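Local coordinates for minor fimbrium subunit Mfa5 (Porphyromonas gingivalis ATCC 33277, PDB 6TO1), which serves as an accessory subunit of the minor (Mfa1) fimbriae, surface pili that mediate biofilm formation and adhesion to host cells and other oral bacteria, at residues 115-128 against 400-413. Sequence-based numbering, arbitrary orientation. Where two conformers were deposited one is given.
Sequences LKITTKAVTVPVDV and IAQTINIGIQRGEV
The carbonyl of Q402 receives the backbone N-H of V124 almost in line, N to O 2.9 Å at 173°, with the donor tilted 26° from the carbonyl plane; the CA of T123 adds a weaker C-H...O approach to that same oxygen. Two residues further on, I404 N donates to V122 O at 3.1 Å, this time within the carbonyl plane, and T403 CA makes a C-H...O contact with V122 O. T123 and T403 are thus the non-hydrogen-bonded pair of a single antiparallel bridge, their CA atoms 4.5 Å apart. A water continues the pairing at each end: one accepts from V122 N and donates to I404 O, the other accepts from Q402 N and reaches V124 O. Around the bridge, V122 and I404 lie side by side, CG1 to CG1 3.7 Å, while I404, its CG1 anti to the carbonyl carbon (chi1 -61°), crosses with CD1 to V124 CG2. Toward the von Willebrand factor A domain, V126 turns CG1 to A401 and CG2 to I400, near H229 of strand 227-234. In the other direction the backbones diverge and the contact is made by side chains. I408 CD1 presses on I117 CG2 at 3.5 Å, crossing at about a right angle; I117 CD1 slides past V413 CG2, and L115 CD2 meets V413 CG1 at 3.8 Å. T119 lays its methyl over the CA of G407, its hydroxyl bonded instead to L460 and S463. The two segments are therefore paired connections between the A domain and the neighbouring beta domain: directional backbone bonds and water links join them midway, V126 and V128 pack on strand 227-234 and I408 on I459, which would probably restrict relative movement of the two domains.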
loop_
_atom_site.group_PDB
_atom_site.type_symbol
_atom_site.label_atom_id
_atom_site.label_comp_id
_atom_site.label_asym_id
_atom_site.label_seq_id
_atom_site.Cartn_x
_atom_site.Cartn_y
_atom_site.Cartn_z
ATOM N N LEU A 115 11.252 -16.288 -1.074
ATOM C CA LEU A 115 11.063 -15.047 -1.815
ATOM C C LEU A 115 9.947 -14.278 -1.126
ATOM O O LEU A 115 8.889 -14.852 -0.826
ATOM C CB LEU A 115 10.700 -15.308 -3.275
ATOM C CG LEU A 115 11.874 -15.750 -4.153
ATOM C CD1 LEU A 115 12.083 -17.252 -3.883
ATOM C CD2 LEU A 115 11.600 -15.455 -5.594
ATOM N N LYS A 116 10.189 -12.999 -0.861
ATOM C CA LYS A 116 9.308 -12.208 -0.014
ATOM C C LYS A 116 9.030 -10.864 -0.672
ATOM O O LYS A 116 9.945 -10.207 -1.184
ATOM C CB LYS A 116 9.939 -11.994 1.348
ATOM C CG LYS A 116 9.103 -11.180 2.326
ATOM C CD LYS A 116 9.938 -10.771 3.544
ATOM C CE LYS A 116 10.138 -11.902 4.530
ATOM N NZ LYS A 116 11.019 -11.500 5.672
ATOM N N ILE A 117 7.760 -10.482 -0.651
ATOM C CA ILE A 117 7.279 -9.206 -1.157
ATOM C C ILE A 117 6.689 -8.467 0.034
ATOM O O ILE A 117 5.814 -9.003 0.722
ATOM C CB ILE A 117 6.216 -9.394 -2.255
ATOM C CG1 ILE A 117 6.740 -10.251 -3.400
ATOM C CG2 ILE A 117 5.774 -8.012 -2.768
ATOM C CD1 ILE A 117 5.595 -10.754 -4.341
ATOM N N THR A 118 7.137 -7.235 0.257
ATOM C CA THR A 118 6.663 -6.425 1.364
ATOM C C THR A 118 6.063 -5.132 0.825
ATOM O O THR A 118 6.664 -4.460 -0.027
ATOM C CB THR A 118 7.791 -6.098 2.349
ATOM O OG1 THR A 118 8.331 -7.310 2.869
ATOM C CG2 THR A 118 7.247 -5.291 3.517
ATOM N N THR A 119 4.877 -4.814 1.303
ATOM C CA THR A 119 4.200 -3.570 0.972
ATOM C C THR A 119 4.199 -2.674 2.203
ATOM O O THR A 119 4.070 -3.142 3.335
ATOM C CB THR A 119 2.759 -3.816 0.522
ATOM O OG1 THR A 119 2.073 -4.566 1.523
ATOM C CG2 THR A 119 2.716 -4.580 -0.791
ATOM N N LYS A 120 4.317 -1.368 1.976
ATOM C CA LYS A 120 4.243 -0.415 3.069
ATOM C C LYS A 120 2.894 0.298 3.021
ATOM O O LYS A 120 1.866 -0.327 2.753
ATOM C CB LYS A 120 5.414 0.552 3.014
ATOM C CG LYS A 120 6.778 -0.205 3.190
ATOM N N ALA A 121 2.876 1.582 3.341
ATOM C CA ALA A 121 1.605 2.261 3.580
ATOM C C ALA A 121 1.628 3.632 2.940
ATOM O O ALA A 121 2.695 4.207 2.695
ATOM C CB ALA A 121 1.298 2.388 5.082
ATOM N N VAL A 122 0.421 4.146 2.665
ATOM C CA VAL A 122 0.225 5.493 2.129
ATOM C C VAL A 122 -0.945 6.132 2.849
ATOM O O VAL A 122 -2.062 5.600 2.829
ATOM C CB VAL A 122 -0.055 5.507 0.613
ATOM C CG1 VAL A 122 -0.666 6.851 0.178
ATOM C CG2 VAL A 122 1.209 5.174 -0.135
ATOM N N THR A 123 -0.707 7.288 3.437
ATOM C CA THR A 123 -1.776 8.171 3.903
ATOM C C THR A 123 -2.057 9.195 2.805
ATOM O O THR A 123 -1.138 9.849 2.304
ATOM C CB THR A 123 -1.363 8.849 5.212
ATOM O OG1 THR A 123 -1.161 7.841 6.219
ATOM C CG2 THR A 123 -2.424 9.800 5.682
ATOM N N VAL A 124 -3.306 9.287 2.389
ATOM C CA VAL A 124 -3.672 10.168 1.280
ATOM C C VAL A 124 -3.683 11.605 1.799
ATOM O O VAL A 124 -4.413 11.879 2.749
ATOM C CB VAL A 124 -5.032 9.762 0.699
ATOM C CG1 VAL A 124 -5.470 10.750 -0.386
ATOM C CG2 VAL A 124 -4.985 8.338 0.146
ATOM N N PRO A 125 -2.910 12.537 1.236
ATOM C CA PRO A 125 -2.933 13.916 1.766
ATOM C C PRO A 125 -4.316 14.551 1.681
ATOM O O PRO A 125 -5.042 14.407 0.690
ATOM C CB PRO A 125 -1.916 14.664 0.895
ATOM C CG PRO A 125 -0.936 13.556 0.480
ATOM C CD PRO A 125 -1.845 12.365 0.225
ATOM N N VAL A 126 -4.683 15.237 2.749
ATOM C CA VAL A 126 -6.014 15.821 2.864
ATOM C C VAL A 126 -5.860 17.168 3.546
ATOM O O VAL A 126 -5.164 17.283 4.563
ATOM C CB VAL A 126 -6.981 14.911 3.642
ATOM C CG1 VAL A 126 -6.333 14.414 4.954
ATOM C CG2 VAL A 126 -8.314 15.616 3.922
ATOM N N ASP A 127 -6.463 18.193 2.960
ATOM C CA ASP A 127 -6.483 19.525 3.535
ATOM C C ASP A 127 -7.923 19.867 3.892
ATOM O O ASP A 127 -8.847 19.540 3.141
ATOM C CB ASP A 127 -5.923 20.576 2.566
ATOM C CG ASP A 127 -4.406 20.617 2.554
ATOM O OD1 ASP A 127 -3.776 20.206 3.552
ATOM O OD2 ASP A 127 -3.846 21.075 1.530
ATOM N N VAL A 128 -8.096 20.517 5.039
ATOM C CA VAL A 128 -9.404 20.845 5.608
ATOM C C VAL A 128 -9.417 22.322 5.942
ATOM O O VAL A 128 -8.460 22.829 6.537
ATOM C CB VAL A 128 -9.689 20.028 6.886
ATOM C CG1 VAL A 128 -11.033 20.398 7.487
ATOM C CG2 VAL A 128 -9.566 18.541 6.598
ATOM N N ILE A 400 -10.631 11.258 8.840
ATOM C CA ILE A 400 -10.630 12.167 7.708
ATOM C C ILE A 400 -9.579 11.753 6.696
ATOM O O ILE A 400 -9.713 12.032 5.499
ATOM C CB ILE A 400 -10.423 13.614 8.178
ATOM C CG1 ILE A 400 -10.841 14.578 7.059
ATOM C CG2 ILE A 400 -8.999 13.875 8.577
ATOM C CD1 ILE A 400 -12.372 14.584 6.815
ATOM N N ALA A 401 -8.527 11.078 7.148
ATOM C CA ALA A 401 -7.424 10.702 6.288
ATOM C C ALA A 401 -7.607 9.255 5.860
ATOM O O ALA A 401 -7.753 8.368 6.702
ATOM C CB ALA A 401 -6.079 10.862 6.998
ATOM N N GLN A 402 -7.641 9.041 4.554
ATOM C CA GLN A 402 -7.671 7.706 3.986
ATOM C C GLN A 402 -6.275 7.095 3.989
ATOM O O GLN A 402 -5.265 7.790 3.875
ATOM C CB GLN A 402 -8.204 7.767 2.553
ATOM C CG GLN A 402 -8.242 6.423 1.847
ATOM C CD GLN A 402 -8.633 6.515 0.378
ATOM O OE1 GLN A 402 -8.763 7.604 -0.200
ATOM N NE2 GLN A 402 -8.830 5.362 -0.229
ATOM N N THR A 403 -6.230 5.777 4.093
ATOM C CA THR A 403 -5.025 5.019 3.802
ATOM C C THR A 403 -5.345 4.048 2.676
ATOM O O THR A 403 -6.460 3.506 2.606
ATOM C CB THR A 403 -4.509 4.264 5.022
ATOM O OG1 THR A 403 -5.530 3.390 5.489
ATOM C CG2 THR A 403 -4.123 5.242 6.122
ATOM N N ILE A 404 -4.375 3.851 1.786
ATOM C CA ILE A 404 -4.553 2.995 0.628
ATOM C C ILE A 404 -4.550 1.530 1.070
ATOM O O ILE A 404 -3.659 1.076 1.796
ATOM C CB ILE A 404 -3.461 3.285 -0.408
ATOM C CG1 ILE A 404 -3.507 4.736 -0.896
ATOM C CG2 ILE A 404 -3.578 2.324 -1.586
ATOM C CD1 ILE A 404 -4.845 5.121 -1.565
ATOM N N ASN A 405 -5.558 0.782 0.623
ATOM C CA ASN A 405 -5.808 -0.573 1.103
ATOM C C ASN A 405 -4.991 -1.625 0.367
ATOM O O ASN A 405 -4.575 -2.616 0.976
ATOM C CB ASN A 405 -7.308 -0.890 0.977
ATOM C CG ASN A 405 -7.672 -2.284 1.477
ATOM O OD1 ASN A 405 -7.359 -2.661 2.608
ATOM N ND2 ASN A 405 -8.360 -3.046 0.634
ATOM N N ILE A 406 -4.767 -1.441 -0.926
ATOM C CA ILE A 406 -4.083 -2.430 -1.756
ATOM C C ILE A 406 -2.671 -1.954 -2.061
ATOM O O ILE A 406 -2.458 -0.802 -2.461
ATOM C CB ILE A 406 -4.835 -2.692 -3.067
ATOM C CG1 ILE A 406 -6.266 -3.168 -2.845
ATOM C CG2 ILE A 406 -4.049 -3.708 -3.920
ATOM C CD1 ILE A 406 -6.399 -4.410 -2.076
ATOM N N GLY A 407 -1.702 -2.851 -1.911
ATOM C CA GLY A 407 -0.334 -2.524 -2.244
ATOM C C GLY A 407 0.025 -2.974 -3.645
ATOM O O GLY A 407 0.642 -2.232 -4.403
ATOM N N ILE A 408 -0.379 -4.199 -3.991
ATOM C CA ILE A 408 -0.171 -4.786 -5.312
ATOM C C ILE A 408 -1.506 -5.333 -5.811
ATOM O O ILE A 408 -2.149 -6.132 -5.120
ATOM C CB ILE A 408 0.891 -5.910 -5.254
ATOM C CG1 ILE A 408 2.271 -5.294 -5.000
ATOM C CG2 ILE A 408 0.835 -6.780 -6.465
ATOM C CD1 ILE A 408 3.258 -6.329 -4.464
ATOM N N GLN A 409 -1.926 -4.901 -7.011
ATOM C CA GLN A 409 -3.191 -5.380 -7.567
ATOM C C GLN A 409 -3.033 -6.730 -8.252
ATOM O O GLN A 409 -3.947 -7.556 -8.213
ATOM C CB GLN A 409 -3.752 -4.368 -8.563
ATOM C CG GLN A 409 -4.009 -3.009 -7.947
ATOM C CD GLN A 409 -4.765 -2.081 -8.876
ATOM O OE1 GLN A 409 -4.947 -2.377 -10.055
ATOM N NE2 GLN A 409 -5.228 -0.960 -8.334
ATOM N N ARG A 410 -1.899 -6.930 -8.919
ATOM C CA ARG A 410 -1.544 -8.136 -9.653
ATOM C C ARG A 410 -0.045 -8.300 -9.475
ATOM O O ARG A 410 0.682 -7.307 -9.495
ATOM C CB ARG A 410 -1.854 -8.023 -11.151
ATOM C CG ARG A 410 -3.330 -7.963 -11.499
ATOM C CD ARG A 410 -3.987 -9.299 -11.259
ATOM N NE ARG A 410 -5.332 -9.364 -11.824
ATOM C CZ ARG A 410 -6.414 -8.918 -11.210
ATOM N NH1 ARG A 410 -6.307 -8.364 -10.019
ATOM N NH2 ARG A 410 -7.604 -9.036 -11.783
ATOM N N GLY A 411 0.425 -9.536 -9.350
ATOM C CA GLY A 411 1.850 -9.749 -9.334
ATOM C C GLY A 411 2.220 -11.121 -9.864
ATOM O O GLY A 411 1.513 -12.110 -9.632
ATOM N N GLU A 412 3.327 -11.171 -10.584
ATOM C CA GLU A 412 3.876 -12.421 -11.081
ATOM C C GLU A 412 5.370 -12.429 -10.793
ATOM O O GLU A 412 6.094 -11.522 -11.212
ATOM C CB GLU A 412 3.625 -12.606 -12.568
ATOM C CG GLU A 412 4.143 -13.974 -13.019
ATOM C CD GLU A 412 3.777 -14.283 -14.438
ATOM O OE1 GLU A 412 2.611 -14.657 -14.666
ATOM O OE2 GLU A 412 4.657 -14.139 -15.310
ATOM N N VAL A 413 5.800 -13.425 -10.032
ATOM C CA VAL A 413 7.207 -13.667 -9.760
ATOM C C VAL A 413 7.649 -14.844 -10.612
ATOM O O VAL A 413 7.051 -15.919 -10.540
ATOM C CB VAL A 413 7.435 -13.966 -8.278
ATOM C CG1 VAL A 413 8.894 -14.398 -8.031
ATOM C CG2 VAL A 413 7.077 -12.751 -7.418
HETATM O O HOH W 1 -1.644 2.261 3.189
HETATM O O HOH W 2 -7.292 11.329 2.931
#